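Long-range contact in PvdO (Pseudomonas aeruginosa, PDB 5HHA), which probably helps mature the chromophore of the siderophore pyoverdine in the periplasm, its fold being that of formylglycine-generating enzymes: residues Q62-A74 with H226-A238. Sequence-based numbering, arbitrary orientation. Where two conformers were deposited one is given.
Sequences QPDEGPLHDVTFA and HDHYNGAPSDGSA
Tyr229 lays one face of its ring under the His69 imidazole, whose CE1 comes within 3.2 Å of Tyr229 CG, toward the rim of the phenol ring. The two planes are inclined at 47°, so this is an oblique aromatic pair rather than a stack. Asp64 O lies over the opposite face of Tyr229, and the side chain of Tyr229 also touches Met52 of strand 42-52 and Glu154 and Glu158 of helix 154-162. His69 has CG in the crowded position between its own N and carbonyl carbon (chi1 64°), and its ring is fixed at both nitrogens: ND1 donates to Pro67 O at 2.9 Å, in the carbonyl plane, while NE2 shares a water with Pro233 O. Two residues before His69, Pro67, which follows a cis peptide bond, sets CD 3.3 Å from Asn230 OD1 and also against Tyr229 CB.

Two direct backbone bonds join the segments. Tyr229 N donates to Gly66 O (2.9 Å), and farther along Thr72 N donates to Ser234 O at 2.8 Å, nearly straight at 167°. Beyond that bond Phe73 brings CE1 to 3.5 Å from Gly236 CA. Strand 69-73 pairs with strand 42-52 through one edge; loop 226-238 follows the other, meeting it through Thr72 N, without forming a regular strand. At the far end Asp64 OD2 and Asp227 OD1, 4.6 Å apart, share a water that can donate to both and probably softens the like-charge repulsion. With so few direct bonds, and waters carrying other polar links, the loop is docked on the strand rather than added to the sheet.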
loop_
_atom_site.group_PDB
_atom_site.type_symbol
_atom_site.label_atom_id
_atom_site.label_comp_id
_atom_site.label_asym_id
_atom_site.label_seq_id
_atom_site.Cartn_x
_atom_site.Cartn_y
_atom_site.Cartn_z
ATOM N N GLN A 62 10.336 -7.228 -13.598
ATOM C CA GLN A 62 10.455 -6.129 -14.537
ATOM C C GLN A 62 11.777 -5.402 -14.356
ATOM O O GLN A 62 12.395 -5.465 -13.302
ATOM C CB GLN A 62 9.306 -5.150 -14.306
ATOM C CG GLN A 62 7.947 -5.815 -14.220
ATOM C CD GLN A 62 7.476 -6.268 -15.579
ATOM O OE1 GLN A 62 7.543 -5.514 -16.554
ATOM N NE2 GLN A 62 7.001 -7.496 -15.667
ATOM N N PRO A 63 12.240 -4.706 -15.402
ATOM C CA PRO A 63 13.612 -4.181 -15.386
ATOM C C PRO A 63 13.930 -3.130 -14.339
ATOM O O PRO A 63 15.108 -2.980 -13.998
ATOM C CB PRO A 63 13.787 -3.631 -16.810
ATOM C CG PRO A 63 12.806 -4.366 -17.624
ATOM C CD PRO A 63 11.647 -4.693 -16.755
ATOM N N ASP A 64 12.925 -2.429 -13.823
ATOM C CA ASP A 64 13.186 -1.414 -12.816
ATOM C C ASP A 64 13.337 -1.956 -11.404
ATOM O O ASP A 64 13.486 -1.162 -10.463
ATOM C CB ASP A 64 12.122 -0.306 -12.836
ATOM C CG ASP A 64 10.708 -0.782 -12.508
ATOM O OD1 ASP A 64 10.468 -1.996 -12.398
ATOM O OD2 ASP A 64 9.838 0.100 -12.371
ATOM N N GLU A 65 13.343 -3.280 -11.232
ATOM C CA GLU A 65 13.389 -3.899 -9.906
ATOM C C GLU A 65 14.810 -4.213 -9.446
ATOM O O GLU A 65 15.021 -4.993 -8.535
ATOM C CB GLU A 65 12.539 -5.156 -9.884
ATOM C CG GLU A 65 11.060 -4.850 -10.122
ATOM C CD GLU A 65 10.204 -6.066 -10.381
ATOM O OE1 GLU A 65 10.505 -7.142 -9.852
ATOM O OE2 GLU A 65 9.176 -5.962 -11.068
ATOM N N GLY A 66 15.790 -3.570 -10.055
ATOM C CA GLY A 66 17.171 -3.738 -9.649
ATOM C C GLY A 66 17.908 -2.431 -9.677
ATOM O O GLY A 66 17.448 -1.449 -10.258
ATOM N N PRO A 67 19.113 -2.441 -9.100
ATOM C CA PRO A 67 19.740 -3.620 -8.483
ATOM C C PRO A 67 19.152 -3.989 -7.132
ATOM O O PRO A 67 18.645 -3.132 -6.382
ATOM C CB PRO A 67 21.203 -3.196 -8.302
ATOM C CG PRO A 67 21.138 -1.709 -8.283
ATOM C CD PRO A 67 20.049 -1.324 -9.244
ATOM N N LEU A 68 19.250 -5.254 -6.795
ATOM C CA LEU A 68 19.038 -5.700 -5.438
ATOM C C LEU A 68 19.924 -4.862 -4.550
ATOM O O LEU A 68 21.106 -4.636 -4.872
ATOM C CB LEU A 68 19.428 -7.155 -5.316
ATOM C CG LEU A 68 18.494 -8.148 -5.988
ATOM C CD1 LEU A 68 19.194 -9.472 -6.226
ATOM C CD2 LEU A 68 17.270 -8.318 -5.104
ATOM N N HIS A 69 19.403 -4.398 -3.425
ATOM C CA HIS A 69 20.204 -3.536 -2.545
ATOM C C HIS A 69 19.598 -3.625 -1.163
ATOM O O HIS A 69 18.367 -3.722 -0.999
ATOM C CB HIS A 69 20.243 -2.084 -3.064
ATOM C CG HIS A 69 18.897 -1.420 -3.072
ATOM N ND1 HIS A 69 17.891 -1.788 -3.942
ATOM C CD2 HIS A 69 18.366 -0.477 -2.255
ATOM C CE1 HIS A 69 16.810 -1.070 -3.687
ATOM N NE2 HIS A 69 17.072 -0.268 -2.667
ATOM N N ASP A 70 20.432 -3.597 -0.125
ATOM C CA ASP A 70 19.947 -3.794 1.223
ATOM C C ASP A 70 19.608 -2.444 1.850
ATOM O O ASP A 70 20.313 -1.460 1.677
ATOM C CB ASP A 70 20.974 -4.533 2.067
ATOM C CG ASP A 70 21.071 -5.998 1.709
ATOM O OD1 ASP A 70 20.505 -6.429 0.693
ATOM O OD2 ASP A 70 21.800 -6.722 2.413
ATOM N N VAL A 71 18.473 -2.409 2.524
ATOM C CA VAL A 71 17.946 -1.203 3.155
ATOM C C VAL A 71 17.787 -1.471 4.640
ATOM O O VAL A 71 17.357 -2.543 5.052
ATOM C CB VAL A 71 16.587 -0.814 2.528
ATOM C CG1 VAL A 71 15.975 0.383 3.217
ATOM C CG2 VAL A 71 16.755 -0.558 1.081
ATOM N N THR A 72 18.154 -0.463 5.428
ATOM C CA THR A 72 18.167 -0.561 6.882
ATOM C C THR A 72 17.178 0.372 7.546
ATOM O O THR A 72 17.120 1.547 7.216
ATOM C CB THR A 72 19.588 -0.221 7.404
ATOM O OG1 THR A 72 20.511 -1.189 6.888
ATOM C CG2 THR A 72 19.658 -0.183 8.921
ATOM N N PHE A 73 16.383 -0.180 8.454
ATOM C CA PHE A 73 15.472 0.577 9.311
ATOM C C PHE A 73 16.063 0.535 10.710
ATOM O O PHE A 73 16.050 -0.492 11.368
ATOM C CB PHE A 73 14.053 -0.019 9.305
ATOM C CG PHE A 73 13.478 -0.107 7.945
ATOM C CD1 PHE A 73 12.900 0.977 7.365
ATOM C CD2 PHE A 73 13.588 -1.278 7.218
ATOM C CE1 PHE A 73 12.398 0.905 6.073
ATOM C CE2 PHE A 73 13.073 -1.358 5.922
ATOM C CZ PHE A 73 12.496 -0.253 5.363
ATOM N N ALA A 74 16.633 1.655 11.140
ATOM C CA ALA A 74 17.333 1.701 12.438
ATOM C C ALA A 74 16.361 1.567 13.619
ATOM O O ALA A 74 16.721 1.064 14.692
ATOM C CB ALA A 74 18.157 2.986 12.558
ATOM N N HIS A 226 11.647 6.599 -9.977
ATOM C CA HIS A 226 12.929 6.298 -10.605
ATOM C C HIS A 226 12.784 4.961 -11.273
ATOM O O HIS A 226 12.103 4.064 -10.780
ATOM C CB HIS A 226 14.095 6.264 -9.583
ATOM C CG HIS A 226 14.212 7.513 -8.775
ATOM N ND1 HIS A 226 13.428 7.761 -7.680
ATOM C CD2 HIS A 226 15.033 8.587 -8.896
ATOM C CE1 HIS A 226 13.703 8.953 -7.190
ATOM N NE2 HIS A 226 14.697 9.464 -7.896
ATOM N N ASP A 227 13.478 4.826 -12.393
ATOM C CA ASP A 227 13.364 3.676 -13.274
ATOM C C ASP A 227 14.322 2.516 -12.920
ATOM O O ASP A 227 14.583 1.634 -13.759
ATOM C CB ASP A 227 13.652 4.184 -14.697
ATOM C CG ASP A 227 13.195 3.246 -15.766
ATOM O OD1 ASP A 227 12.198 2.509 -15.572
ATOM O OD2 ASP A 227 13.828 3.286 -16.842
ATOM N N HIS A 228 14.796 2.490 -11.682
ATOM C CA HIS A 228 15.857 1.590 -11.248
ATOM C C HIS A 228 16.118 1.921 -9.788
ATOM O O HIS A 228 15.464 2.801 -9.210
ATOM C CB HIS A 228 17.101 1.878 -12.093
ATOM C CG HIS A 228 17.540 3.291 -11.949
ATOM N ND1 HIS A 228 17.236 4.282 -12.863
ATOM C CD2 HIS A 228 18.159 3.908 -10.921
ATOM C CE1 HIS A 228 17.690 5.440 -12.414
ATOM N NE2 HIS A 228 18.245 5.240 -11.234
ATOM N N TYR A 229 17.096 1.251 -9.199
ATOM C CA TYR A 229 17.519 1.538 -7.828
ATOM C C TYR A 229 18.974 2.068 -7.719
ATOM O O TYR A 229 19.561 2.012 -6.651
ATOM C CB TYR A 229 17.394 0.294 -6.968
ATOM C CG TYR A 229 15.964 -0.120 -6.673
ATOM C CD1 TYR A 229 15.054 0.756 -6.050
ATOM C CD2 TYR A 229 15.530 -1.411 -6.952
ATOM C CE1 TYR A 229 13.766 0.355 -5.730
ATOM C CE2 TYR A 229 14.237 -1.816 -6.618
ATOM C CZ TYR A 229 13.369 -0.938 -6.001
ATOM O OH TYR A 229 12.091 -1.334 -5.666
ATOM N N ASN A 230 19.543 2.520 -8.826
ATOM C CA ASN A 230 20.881 3.113 -8.786
ATOM C C ASN A 230 20.847 4.433 -8.039
ATOM O O ASN A 230 20.205 5.370 -8.464
ATOM C CB ASN A 230 21.430 3.265 -10.197
ATOM C CG ASN A 230 21.533 1.932 -10.915
ATOM O OD1 ASN A 230 22.087 0.977 -10.393
ATOM N ND2 ASN A 230 20.956 1.860 -12.093
ATOM N N GLY A 231 21.508 4.471 -6.889
ATOM C CA GLY A 231 21.504 5.660 -6.052
ATOM C C GLY A 231 20.359 5.709 -5.059
ATOM O O GLY A 231 20.149 6.735 -4.408
ATOM N N ALA A 232 19.619 4.601 -4.916
ATOM C CA ALA A 232 18.465 4.567 -4.018
ATOM C C ALA A 232 18.916 4.756 -2.577
ATOM O O ALA A 232 19.998 4.281 -2.184
ATOM C CB ALA A 232 17.751 3.243 -4.159
ATOM N N PRO A 233 18.071 5.367 -1.746
ATOM C CA PRO A 233 18.440 5.494 -0.339
ATOM C C PRO A 233 18.446 4.157 0.383
ATOM O O PRO A 233 17.645 3.260 0.091
ATOM C CB PRO A 233 17.364 6.426 0.223
ATOM C CG PRO A 233 16.198 6.234 -0.693
ATOM C CD PRO A 233 16.766 5.991 -2.035
ATOM N N SER A 234 19.318 4.033 1.381
ATOM C CA SER A 234 19.558 2.785 2.094
ATOM C C SER A 234 19.101 2.793 3.542
ATOM O O SER A 234 19.327 1.819 4.257
ATOM C CB SER A 234 21.061 2.438 2.042
ATOM O OG SER A 234 21.507 2.289 0.700
ATOM N N ASP A 235 18.444 3.881 3.967
ATOM C CA ASP A 235 18.098 4.092 5.369
ATOM C C ASP A 235 16.592 4.054 5.635
ATOM O O ASP A 235 16.137 4.376 6.742
ATOM C CB ASP A 235 18.673 5.421 5.881
ATOM C CG ASP A 235 18.174 6.610 5.101
ATOM O OD1 ASP A 235 17.344 6.420 4.182
ATOM O OD2 ASP A 235 18.581 7.751 5.409
ATOM N N GLY A 236 15.813 3.589 4.647
ATOM C CA GLY A 236 14.360 3.503 4.753
ATOM C C GLY A 236 13.625 4.780 4.394
ATOM O O GLY A 236 12.383 4.803 4.385
ATOM N N SER A 237 14.349 5.847 4.119
ATOM C CA SER A 237 13.737 7.099 3.705
ATOM C C SER A 237 13.143 6.971 2.315
ATOM O O SER A 237 13.511 6.091 1.522
ATOM C CB SER A 237 14.762 8.256 3.747
ATOM O OG SER A 237 15.785 8.104 2.784
ATOM N N ALA A 238 12.290 7.930 2.003
ATOM C CA ALA A 238 11.730 8.093 0.662
ATOM C C ALA A 238 12.731 8.735 -0.279
ATOM O O ALA A 238 13.472 9.661 0.120
ATOM C CB ALA A 238 10.514 8.949 0.735
HETATM O O HOH W 1 9.765 2.378 -10.702
HETATM O O HOH W 2 9.886 2.322 -14.021
HETATM O O HOH W 3 15.909 1.836 -1.483
HETATM O O HOH W 4 21.437 -0.126 -0.423
#